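PDB 6PWI: putative hyaluronoglucosaminidase from Clostridium perfringens, which probably hydrolyses glycosidic bonds of N-acetylhexosamines, this chain holding the family 84 hydrolase region of a longer, probably cell-wall-attached protein. Local coordinates for residues 180-185 against 197-202; 521-526 against 611-616. One frame throughout, in Å; residues are numbered along the deposited sequence.

Overall arrangement
Interactions 1 and 2 belong to two separate parts of one chain and follow each other in sequence, the first closing before the second opens. Interaction 1 lies in the closed eight-stranded parallel barrel, where strand 179-184 meets helix 193-204 about 7 Å from the centre of the chain. Interaction 2 joins helices 513-536 and 613-623 in the helical region that follows the barrel, about 28 Å from that centre. The contact centres are 32 Å apart, the nearest atoms about 22 Å, and they share no helix or strand. One thus belongs to the first unit of the probable catalytic barrel, whereas the other ties the last helix back to the helical region.

Interaction 1 of 2, residues 180-185 against 197-202; sequences RGFIEG and KDLMKF
F182 reaches from strand 179-184 to L199 and M200 on helix 193-204, and F182 supplies more than half of the buried surface. CB leaves the strand toward the helix; with CG placed between the backbone N and the carbonyl carbon (chi1 54°), the ring is carried outward and its far end reaches the helix. CE1 of F182 lies 3.8 Å from L199 CB, while CE2 is 3.9 Å from the backbone O of L199. At the tip, F182 CZ is 3.7 Å from L199 CB and equally close to M200 N, an oblique approach without a hydrogen bond. This is packing inside the beta-alpha-beta unit 179-184, 193-204, 210-213, the first of the eight-stranded (beta/alpha)8, or TIM, barrel expected of family 84 enzymes. The helix lies outside the strands, and F182 helps fill the layer between them while its backbone pairs with S210 and I212 of the next strand. M200 adds a looser apolar touch, CG to F182 CZ at 4.2 Å; beyond CG the chain leads away, SD and CE, bent at chi3 (-70°), lying toward M240 and V243 of helix 231-247. L436 of helix 433-444 also packs on F182.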
# COMPACT_ATOMS: atom_id res chain seq x y z
N ARG A 180 7.45 5.91 -1.69
CA ARG A 180 6.54 4.79 -1.79
C ARG A 180 5.90 4.56 -0.42
O ARG A 180 6.59 4.31 0.56
CB ARG A 180 7.29 3.52 -2.22
CG ARG A 180 8.19 3.69 -3.43
CD ARG A 180 9.18 2.56 -3.61
NE ARG A 180 10.09 2.35 -2.48
CZ ARG A 180 11.19 3.07 -2.23
NH1 ARG A 180 11.52 4.08 -3.02
NH2 ARG A 180 11.95 2.78 -1.19
N GLY A 181 4.57 4.65 -0.36
CA GLY A 181 3.89 4.33 0.89
C GLY A 181 2.41 4.65 0.86
O GLY A 181 1.74 4.57 -0.17
N PHE A 182 1.90 5.02 2.04
CA PHE A 182 0.48 5.18 2.27
C PHE A 182 0.27 6.36 3.21
O PHE A 182 1.12 6.67 4.04
CB PHE A 182 -0.10 3.88 2.85
CG PHE A 182 0.59 3.35 4.08
CD1 PHE A 182 0.07 3.59 5.35
CD2 PHE A 182 1.76 2.60 3.98
CE1 PHE A 182 0.70 3.10 6.48
CE2 PHE A 182 2.40 2.11 5.12
CZ PHE A 182 1.87 2.36 6.37
N ILE A 183 -0.89 7.01 3.05
CA ILE A 183 -1.29 8.16 3.83
C ILE A 183 -2.64 7.87 4.47
O ILE A 183 -3.57 7.46 3.77
CB ILE A 183 -1.36 9.42 2.94
CG1 ILE A 183 -1.82 10.64 3.74
CG2 ILE A 183 -2.25 9.18 1.73
CD1 ILE A 183 -1.62 11.96 3.03
N GLU A 184 -2.73 8.10 5.78
CA GLU A 184 -4.01 8.05 6.46
C GLU A 184 -4.72 9.38 6.23
O GLU A 184 -4.60 10.30 7.03
CB GLU A 184 -3.79 7.75 7.95
CG GLU A 184 -5.07 7.46 8.70
CD GLU A 184 -4.94 7.07 10.17
OE1 GLU A 184 -3.82 6.67 10.60
OE2 GLU A 184 -5.97 7.17 10.88
N GLY A 185 -5.46 9.50 5.12
CA GLY A 185 -6.01 10.78 4.72
C GLY A 185 -7.44 10.72 4.19
O GLY A 185 -7.83 11.53 3.35
N LYS A 197 0.94 0.51 13.27
CA LYS A 197 2.22 -0.15 13.42
C LYS A 197 2.30 -1.34 12.47
O LYS A 197 3.35 -1.60 11.89
CB LYS A 197 2.44 -0.58 14.88
CG LYS A 197 2.65 0.58 15.84
CD LYS A 197 2.79 0.15 17.27
CE LYS A 197 2.57 1.30 18.22
NZ LYS A 197 2.42 0.81 19.61
N ASP A 198 1.18 -2.05 12.32
CA ASP A 198 1.13 -3.27 11.53
C ASP A 198 1.29 -2.96 10.05
O ASP A 198 1.89 -3.75 9.33
CB ASP A 198 -0.16 -4.06 11.79
CG ASP A 198 -0.02 -5.53 11.45
OD1 ASP A 198 0.95 -6.15 11.92
OD2 ASP A 198 -0.90 -6.05 10.72
N LEU A 199 0.72 -1.83 9.59
CA LEU A 199 0.84 -1.42 8.20
C LEU A 199 2.27 -0.99 7.92
O LEU A 199 2.83 -1.33 6.88
CB LEU A 199 -0.16 -0.31 7.86
CG LEU A 199 -1.64 -0.71 7.79
CD1 LEU A 199 -2.47 0.42 7.21
CD2 LEU A 199 -1.84 -1.97 6.97
N MET A 200 2.87 -0.25 8.87
CA MET A 200 4.26 0.14 8.72
C MET A 200 5.13 -1.11 8.61
O MET A 200 6.04 -1.16 7.79
CB MET A 200 4.73 1.02 9.89
CG MET A 200 4.35 2.47 9.71
SD MET A 200 4.99 3.54 11.03
CE MET A 200 3.98 3.00 12.41
N LYS A 201 4.82 -2.12 9.42
CA LYS A 201 5.56 -3.37 9.42
C LYS A 201 5.39 -4.06 8.06
O LYS A 201 6.32 -4.68 7.56
CB LYS A 201 5.12 -4.22 10.61
CG LYS A 201 5.88 -5.51 10.84
CD LYS A 201 5.60 -6.14 12.19
CE LYS A 201 6.11 -7.56 12.33
NZ LYS A 201 5.55 -8.45 11.28
N PHE A 202 4.19 -3.92 7.47
CA PHE A 202 3.90 -4.56 6.20
C PHE A 202 4.62 -3.85 5.06
O PHE A 202 5.33 -4.49 4.29
CB PHE A 202 2.39 -4.67 5.98
CG PHE A 202 1.99 -5.45 4.74
CD1 PHE A 202 1.69 -4.79 3.56
CD2 PHE A 202 1.94 -6.83 4.76
CE1 PHE A 202 1.33 -5.51 2.42
CE2 PHE A 202 1.58 -7.54 3.62
CZ PHE A 202 1.27 -6.88 2.46

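Interaction 2 of 2, residues 521-526 against 611-616; sequences DEYQEI and RHLIPF
Y523 and L613 mark the nearest approach of the two backbones, with CA of Y523 10.0 Å from CA of L613, so side chains and one water bridge the gap between helix 513-536 and the first turn of helix 613-623. Y523 points its ring across it. Its hydroxyl arrives between two residues one helical turn apart: L613 CD2 lies 3.3 Å from Y523 OH, and F616 CD2 lies 3.5 Å from the same oxygen on a largely different side. The L613 and Y523 side chains each point toward the other's helix and meet near their ends. The F616 ring is set obliquely to that of Y523, brought there by a CG anti to the backbone N (chi1 -178°). A water hydrogen-bonds to the buried phenol: it lies 2.6 Å from Y523 OH, and donates to L613 O, also at 2.6 Å. The polar end of the tyrosine is thereby linked to the backbone of the opposite helix. H612 occupies the N-cap position, and its O accepts from F616 N. Around these three side chains, Y523 and F616 both pack on I499 of helix 496-507 and T560 of helix 540-572, while L613 rests on L553 of the latter.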
# COMPACT_ATOMS: atom_id res chain seq x y z
N ASP A 521 -19.99 -25.27 -9.10
CA ASP A 521 -18.62 -25.44 -8.63
C ASP A 521 -18.04 -24.08 -8.22
O ASP A 521 -17.43 -23.95 -7.17
CB ASP A 521 -17.73 -26.13 -9.67
CG ASP A 521 -17.80 -27.65 -9.68
OD1 ASP A 521 -18.20 -28.24 -8.65
OD2 ASP A 521 -17.45 -28.24 -10.73
N GLU A 522 -18.26 -23.08 -9.07
CA GLU A 522 -17.73 -21.75 -8.81
C GLU A 522 -18.31 -21.19 -7.51
O GLU A 522 -17.57 -20.65 -6.69
CB GLU A 522 -17.99 -20.83 -10.01
CG GLU A 522 -17.18 -21.21 -11.24
CD GLU A 522 -15.68 -21.34 -10.99
OE1 GLU A 522 -15.06 -20.35 -10.56
OE2 GLU A 522 -15.15 -22.45 -11.21
N TYR A 523 -19.62 -21.35 -7.33
CA TYR A 523 -20.28 -20.78 -6.16
C TYR A 523 -19.97 -21.57 -4.90
O TYR A 523 -19.90 -21.00 -3.81
CB TYR A 523 -21.76 -20.50 -6.44
CG TYR A 523 -21.97 -19.18 -7.14
CD1 TYR A 523 -22.19 -18.02 -6.41
CD2 TYR A 523 -21.92 -19.09 -8.52
CE1 TYR A 523 -22.37 -16.80 -7.04
CE2 TYR A 523 -22.10 -17.87 -9.17
CZ TYR A 523 -22.33 -16.72 -8.42
OH TYR A 523 -22.51 -15.52 -9.04
N GLN A 524 -19.74 -22.89 -5.03
CA GLN A 524 -19.41 -23.71 -3.88
C GLN A 524 -18.04 -23.30 -3.33
O GLN A 524 -17.82 -23.32 -2.12
CB GLN A 524 -19.50 -25.20 -4.21
CG GLN A 524 -19.48 -26.11 -2.98
CD GLN A 524 -20.65 -25.91 -2.04
OE1 GLN A 524 -21.80 -25.73 -2.45
NE2 GLN A 524 -20.36 -25.94 -0.75
N GLU A 525 -17.13 -22.91 -4.24
CA GLU A 525 -15.80 -22.45 -3.87
C GLU A 525 -15.89 -21.14 -3.08
O GLU A 525 -15.18 -20.97 -2.09
CB GLU A 525 -14.93 -22.32 -5.12
CG GLU A 525 -13.58 -21.69 -4.85
CD GLU A 525 -12.59 -21.82 -5.99
OE1 GLU A 525 -12.34 -20.81 -6.67
OE2 GLU A 525 -12.05 -22.94 -6.18
N ILE A 526 -16.75 -20.22 -3.53
CA ILE A 526 -16.96 -18.98 -2.81
C ILE A 526 -17.48 -19.30 -1.41
O ILE A 526 -16.94 -18.81 -0.42
CB ILE A 526 -17.92 -18.03 -3.57
CG1 ILE A 526 -17.31 -17.55 -4.89
CG2 ILE A 526 -18.34 -16.86 -2.69
CD1 ILE A 526 -18.28 -16.86 -5.80
N ARG A 611 -21.01 -5.87 -8.68
CA ARG A 611 -20.82 -5.68 -10.11
C ARG A 611 -21.52 -6.79 -10.89
O ARG A 611 -22.18 -6.52 -11.89
CB ARG A 611 -19.34 -5.46 -10.47
CG ARG A 611 -19.10 -4.88 -11.86
CD ARG A 611 -17.62 -4.79 -12.22
NE ARG A 611 -17.34 -4.23 -13.54
CZ ARG A 611 -17.23 -2.92 -13.82
NH1 ARG A 611 -17.41 -2.01 -12.87
NH2 ARG A 611 -16.98 -2.53 -15.05
N HIS A 612 -21.40 -8.04 -10.43
CA HIS A 612 -21.94 -9.15 -11.19
C HIS A 612 -22.75 -10.12 -10.32
O HIS A 612 -23.72 -10.68 -10.82
CB HIS A 612 -20.85 -9.86 -12.01
CG HIS A 612 -20.26 -8.98 -13.06
ND1 HIS A 612 -21.00 -8.51 -14.13
CD2 HIS A 612 -19.02 -8.46 -13.20
CE1 HIS A 612 -20.24 -7.74 -14.89
NE2 HIS A 612 -19.02 -7.70 -14.34
N LEU A 613 -22.36 -10.30 -9.04
CA LEU A 613 -22.97 -11.34 -8.22
C LEU A 613 -24.43 -11.01 -7.96
O LEU A 613 -25.31 -11.86 -8.15
CB LEU A 613 -22.20 -11.54 -6.91
CG LEU A 613 -20.75 -12.02 -7.01
CD1 LEU A 613 -20.30 -12.64 -5.69
CD2 LEU A 613 -20.53 -12.99 -8.16
N ILE A 614 -24.70 -9.78 -7.51
CA ILE A 614 -26.06 -9.37 -7.17
C ILE A 614 -26.91 -9.29 -8.45
O ILE A 614 -28.03 -9.81 -8.47
CB ILE A 614 -26.07 -8.10 -6.30
CG1 ILE A 614 -25.54 -8.40 -4.90
CG2 ILE A 614 -27.45 -7.47 -6.24
CD1 ILE A 614 -25.19 -7.17 -4.09
N PRO A 615 -26.44 -8.64 -9.54
CA PRO A 615 -27.19 -8.61 -10.80
C PRO A 615 -27.63 -9.99 -11.29
O PRO A 615 -28.73 -10.14 -11.81
CB PRO A 615 -26.22 -7.93 -11.77
CG PRO A 615 -25.42 -7.01 -10.87
CD PRO A 615 -25.21 -7.83 -9.62
N PHE A 616 -26.78 -11.00 -11.08
CA PHE A 616 -27.08 -12.37 -11.48
C PHE A 616 -28.24 -12.92 -10.66
O PHE A 616 -29.15 -13.53 -11.21
CB PHE A 616 -25.82 -13.24 -11.36
CG PHE A 616 -25.99 -14.68 -11.78
CD1 PHE A 616 -26.68 -15.01 -12.94
CD2 PHE A 616 -25.44 -15.71 -11.03
CE1 PHE A 616 -26.82 -16.33 -13.33
CE2 PHE A 616 -25.57 -17.03 -11.43
CZ PHE A 616 -26.26 -17.34 -12.58
O HOH W 1 -24.37 -14.27 -7.64